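Local coordinates for protein alpha-galactosidase (Umbelopsis vinacea, PDB 3A5V) that hydrolyses terminal alpha-galactosyl residues as a tetrameric glycoside hydrolase of family 27, at residues 187-201 with 211-223. Numbering follows the deposited sequence. Where two conformers were deposited one is given.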
# COMPACT_ATOMS: atom_id res chain seq x y z
N SER A 187 3.60 -8.13 -15.29
CA SER A 187 2.40 -7.31 -15.45
C SER A 187 1.20 -8.17 -15.82
O SER A 187 1.36 -9.35 -16.15
CB SER A 187 2.67 -6.26 -16.56
OG SER A 187 2.63 -6.89 -17.82
N GLY A 188 0.01 -7.58 -15.77
CA GLY A 188 -1.17 -8.17 -16.41
C GLY A 188 -0.95 -8.39 -17.91
O GLY A 188 -0.02 -7.82 -18.51
N ASP A 189 -1.80 -9.23 -18.51
CA ASP A 189 -1.57 -9.71 -19.88
C ASP A 189 -1.61 -8.56 -20.88
O ASP A 189 -2.45 -7.67 -20.80
CB ASP A 189 -2.64 -10.73 -20.32
CG ASP A 189 -2.81 -11.90 -19.37
OD1 ASP A 189 -2.06 -12.05 -18.37
OD2 ASP A 189 -3.74 -12.68 -19.63
N VAL A 190 -0.71 -8.63 -21.87
CA VAL A 190 -0.76 -7.74 -23.01
C VAL A 190 -2.00 -8.07 -23.84
O VAL A 190 -2.53 -9.18 -23.76
CB VAL A 190 0.56 -7.84 -23.86
CG1 VAL A 190 0.64 -9.19 -24.65
CG2 VAL A 190 0.72 -6.63 -24.78
N TYR A 191 -2.51 -7.09 -24.58
CA TYR A 191 -3.44 -7.37 -25.66
C TYR A 191 -2.99 -6.68 -26.94
O TYR A 191 -2.02 -5.90 -26.93
CB TYR A 191 -4.89 -7.02 -25.31
CG TYR A 191 -5.28 -5.56 -25.19
CD1 TYR A 191 -4.50 -4.64 -24.48
CD2 TYR A 191 -6.49 -5.12 -25.74
CE1 TYR A 191 -4.93 -3.28 -24.34
CE2 TYR A 191 -6.92 -3.82 -25.61
CZ TYR A 191 -6.14 -2.90 -24.91
OH TYR A 191 -6.61 -1.61 -24.82
N ASP A 192 -3.70 -6.97 -28.04
CA ASP A 192 -3.25 -6.56 -29.37
C ASP A 192 -3.59 -5.09 -29.60
O ASP A 192 -4.42 -4.75 -30.46
CB ASP A 192 -3.89 -7.46 -30.43
CG ASP A 192 -3.25 -7.33 -31.80
OD1 ASP A 192 -2.17 -6.70 -31.93
OD2 ASP A 192 -3.85 -7.85 -32.76
N ASN A 193 -2.96 -4.22 -28.82
CA ASN A 193 -3.28 -2.80 -28.83
C ASN A 193 -2.12 -1.95 -28.32
O ASN A 193 -1.54 -2.25 -27.26
CB ASN A 193 -4.54 -2.56 -27.99
CG ASN A 193 -5.14 -1.19 -28.22
OD1 ASN A 193 -4.50 -0.17 -27.93
ND2 ASN A 193 -6.37 -1.15 -28.75
N PHE A 194 -1.78 -0.89 -29.05
CA PHE A 194 -0.54 -0.16 -28.73
C PHE A 194 -0.58 0.67 -27.45
O PHE A 194 0.39 0.67 -26.68
CB PHE A 194 -0.05 0.72 -29.90
CG PHE A 194 1.30 1.39 -29.64
CD1 PHE A 194 2.48 0.65 -29.70
CD2 PHE A 194 1.35 2.73 -29.28
CE1 PHE A 194 3.73 1.25 -29.43
CE2 PHE A 194 2.58 3.36 -29.02
CZ PHE A 194 3.78 2.61 -29.10
N ASN A 195 -1.68 1.40 -27.21
CA ASN A 195 -1.70 2.31 -26.06
C ASN A 195 -3.07 2.58 -25.39
O ASN A 195 -3.17 3.42 -24.50
CB ASN A 195 -1.00 3.63 -26.44
CG ASN A 195 -1.78 4.42 -27.49
OD1 ASN A 195 -2.92 4.09 -27.83
ND2 ASN A 195 -1.17 5.48 -27.99
N ARG A 196 -4.11 1.86 -25.81
CA ARG A 196 -5.44 2.08 -25.21
C ARG A 196 -5.48 1.60 -23.74
O ARG A 196 -5.25 0.39 -23.46
CB ARG A 196 -6.53 1.40 -26.04
CG ARG A 196 -7.95 1.58 -25.46
CD ARG A 196 -9.00 0.73 -26.20
NE ARG A 196 -10.22 0.60 -25.36
CZ ARG A 196 -10.40 -0.34 -24.44
NH1 ARG A 196 -9.47 -1.29 -24.22
NH2 ARG A 196 -11.52 -0.34 -23.73
N PRO A 197 -5.84 2.50 -22.81
CA PRO A 197 -5.97 2.06 -21.42
C PRO A 197 -7.25 1.22 -21.26
O PRO A 197 -8.18 1.35 -22.06
CB PRO A 197 -6.10 3.38 -20.64
CG PRO A 197 -6.78 4.32 -21.64
CD PRO A 197 -6.19 3.93 -22.98
N ASP A 198 -7.31 0.40 -20.22
CA ASP A 198 -8.47 -0.46 -20.05
C ASP A 198 -8.75 -0.65 -18.56
O ASP A 198 -7.79 -0.75 -17.77
CB ASP A 198 -8.20 -1.83 -20.71
CG ASP A 198 -9.43 -2.68 -20.82
OD1 ASP A 198 -9.76 -3.41 -19.85
OD2 ASP A 198 -10.10 -2.60 -21.87
N PRO A 199 -10.04 -0.69 -18.15
CA PRO A 199 -10.32 -0.77 -16.71
C PRO A 199 -9.91 -2.11 -16.10
O PRO A 199 -9.74 -2.19 -14.87
CB PRO A 199 -11.86 -0.57 -16.64
CG PRO A 199 -12.35 -1.14 -17.97
CD PRO A 199 -11.29 -0.57 -18.93
N ALA A 200 -9.73 -3.13 -16.93
CA ALA A 200 -9.23 -4.44 -16.45
C ALA A 200 -7.71 -4.44 -16.21
O ALA A 200 -7.18 -5.38 -15.63
CB ALA A 200 -9.63 -5.59 -17.43
N CYS A 201 -7.03 -3.38 -16.66
CA CYS A 201 -5.60 -3.19 -16.39
C CYS A 201 -5.40 -1.83 -15.67
O CYS A 201 -4.86 -0.87 -16.27
CB CYS A 201 -4.77 -3.28 -17.68
SG CYS A 201 -2.96 -3.12 -17.42
N ALA A 211 -3.34 -7.13 -11.24
CA ALA A 211 -2.60 -7.06 -12.50
C ALA A 211 -3.54 -7.07 -13.71
O ALA A 211 -3.33 -6.32 -14.67
CB ALA A 211 -1.61 -8.21 -12.59
N GLY A 212 -4.56 -7.91 -13.65
CA GLY A 212 -5.59 -7.94 -14.68
C GLY A 212 -5.09 -8.37 -16.06
O GLY A 212 -4.16 -9.18 -16.19
N PHE A 213 -5.72 -7.83 -17.09
CA PHE A 213 -5.35 -8.12 -18.49
C PHE A 213 -5.79 -6.95 -19.36
O PHE A 213 -6.21 -5.93 -18.83
CB PHE A 213 -5.89 -9.51 -18.94
CG PHE A 213 -7.40 -9.56 -19.24
CD1 PHE A 213 -8.35 -9.02 -18.37
CD2 PHE A 213 -7.85 -10.23 -20.40
CE1 PHE A 213 -9.74 -9.09 -18.66
CE2 PHE A 213 -9.23 -10.31 -20.71
CZ PHE A 213 -10.17 -9.74 -19.81
N ARG A 214 -5.67 -7.08 -20.68
CA ARG A 214 -5.88 -5.92 -21.57
C ARG A 214 -4.96 -4.73 -21.19
O ARG A 214 -5.39 -3.56 -21.18
CB ARG A 214 -7.38 -5.52 -21.62
CG ARG A 214 -8.22 -6.66 -22.22
CD ARG A 214 -9.72 -6.60 -21.85
NE ARG A 214 -10.47 -7.67 -22.54
CZ ARG A 214 -11.70 -8.07 -22.20
NH1 ARG A 214 -12.34 -7.51 -21.18
NH2 ARG A 214 -12.28 -9.06 -22.88
N CYS A 215 -3.70 -5.04 -20.89
CA CYS A 215 -2.66 -4.02 -20.71
C CYS A 215 -2.01 -3.72 -22.06
O CYS A 215 -1.48 -4.61 -22.71
CB CYS A 215 -1.58 -4.49 -19.72
SG CYS A 215 -2.21 -4.91 -18.07
N SER A 216 -2.03 -2.45 -22.47
CA SER A 216 -1.44 -2.04 -23.74
C SER A 216 0.09 -2.22 -23.75
O SER A 216 0.74 -2.37 -22.69
CB SER A 216 -1.82 -0.59 -24.06
OG SER A 216 -1.06 0.31 -23.25
N VAL A 217 0.66 -2.23 -24.95
CA VAL A 217 2.12 -2.24 -25.10
C VAL A 217 2.79 -1.14 -24.24
O VAL A 217 3.70 -1.43 -23.45
CB VAL A 217 2.51 -2.11 -26.61
CG1 VAL A 217 4.03 -1.91 -26.81
CG2 VAL A 217 2.04 -3.37 -27.36
N MET A 218 2.30 0.10 -24.36
CA MET A 218 2.86 1.24 -23.63
C MET A 218 2.69 1.10 -22.10
O MET A 218 3.60 1.44 -21.32
CB MET A 218 2.28 2.58 -24.13
CG MET A 218 2.79 2.99 -25.54
SD MET A 218 4.60 3.09 -25.66
CE MET A 218 4.97 4.29 -24.37
N ASN A 219 1.54 0.58 -21.68
CA ASN A 219 1.31 0.30 -20.26
C ASN A 219 2.40 -0.64 -19.72
O ASN A 219 3.00 -0.39 -18.66
CB ASN A 219 -0.11 -0.29 -20.05
CG ASN A 219 -0.37 -0.73 -18.60
OD1 ASN A 219 0.10 -1.80 -18.17
ND2 ASN A 219 -1.12 0.09 -17.85
N ILE A 220 2.64 -1.74 -20.44
CA ILE A 220 3.64 -2.70 -20.02
C ILE A 220 5.06 -2.11 -20.03
O ILE A 220 5.82 -2.35 -19.09
CB ILE A 220 3.55 -4.02 -20.83
CG1 ILE A 220 2.28 -4.77 -20.41
CG2 ILE A 220 4.79 -4.92 -20.62
CD1 ILE A 220 1.86 -5.83 -21.42
N ILE A 221 5.40 -1.34 -21.06
CA ILE A 221 6.73 -0.71 -21.11
C ILE A 221 6.99 0.15 -19.85
O ILE A 221 8.07 0.11 -19.28
CB ILE A 221 6.96 0.14 -22.39
CG1 ILE A 221 6.98 -0.78 -23.63
CG2 ILE A 221 8.28 0.96 -22.28
CD1 ILE A 221 6.92 -0.06 -24.95
N ASN A 222 5.99 0.94 -19.44
CA ASN A 222 6.17 1.83 -18.30
C ASN A 222 6.36 1.07 -16.98
O ASN A 222 7.02 1.56 -16.06
CB ASN A 222 5.04 2.88 -18.23
CG ASN A 222 5.09 3.87 -19.40
OD1 ASN A 222 6.17 4.25 -19.87
ND2 ASN A 222 3.91 4.29 -19.89
N LYS A 223 5.84 -0.14 -16.92
CA LYS A 223 6.10 -1.05 -15.77
C LYS A 223 7.47 -1.71 -15.84
O LYS A 223 8.18 -1.80 -14.84
CB LYS A 223 5.01 -2.14 -15.67
CG LYS A 223 3.64 -1.56 -15.31
CD LYS A 223 2.49 -2.54 -15.60
CE LYS A 223 1.17 -1.96 -15.07
NZ LYS A 223 -0.05 -2.67 -15.61
O HOH W 1 -0.45 -5.08 -14.45
O HOH W 2 -5.07 -9.33 -22.44
O HOH W 3 -2.44 2.09 -21.97
O HOH W 4 -4.37 -1.07 -21.30
O HOH W 5 -12.04 -4.83 -19.90
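Cys201 and Cys215 join the two segments covalently: their SG atoms lie 2.0 Å apart, with a disulfide torsion of 101°. Asn219 OD1 and Lys223 NZ both come up to Cys201 SG from the helix, and the lysine also donates to that amide oxygen, meeting a lone pair in the carbonyl plane.

Backbone bonds do much of the remaining joining. Cys215 N donates to Asp189 O at 2.9 Å, and Tyr191 N donates back to Cys215 O; the pair forms a single beta bridge between Val190 and Cys215. Farther along, Val217 N reaches Asn193 O at 3.2 Å and Met218 N reaches Phe194 O at 3.1 Å. Two amides of the first helical turn thus find acceptors in the loop, while Ser216 OG, at the N-cap, accepts from Asn219 N.

Among the rings, Tyr191 lies with one face on Arg214, whose CB sits 4.0 Å from the ring centroid and almost on its normal; Asn193 CB lies near the rim of the opposite face. Tyr191 OH is held by Arg196, donating to its O and accepting from its NH1. Met218, bent at chi2 (-56°), brings CG over the Phe194 face, with SD oblique to the ring in a Met-aromatic contact. Ile220 CD1 presses on Val190 CB at 3.4 Å.

Asp198 OD2 pairs with Arg196 NH1 and also meets Tyr347 of a second subunit, which makes a cation-pi contact with Arg214. The whole is a disulfide-linked beta-alpha loop of the TIM barrel, leading from strand 183-185 into helix 217-227 and contributing to a subunit interface.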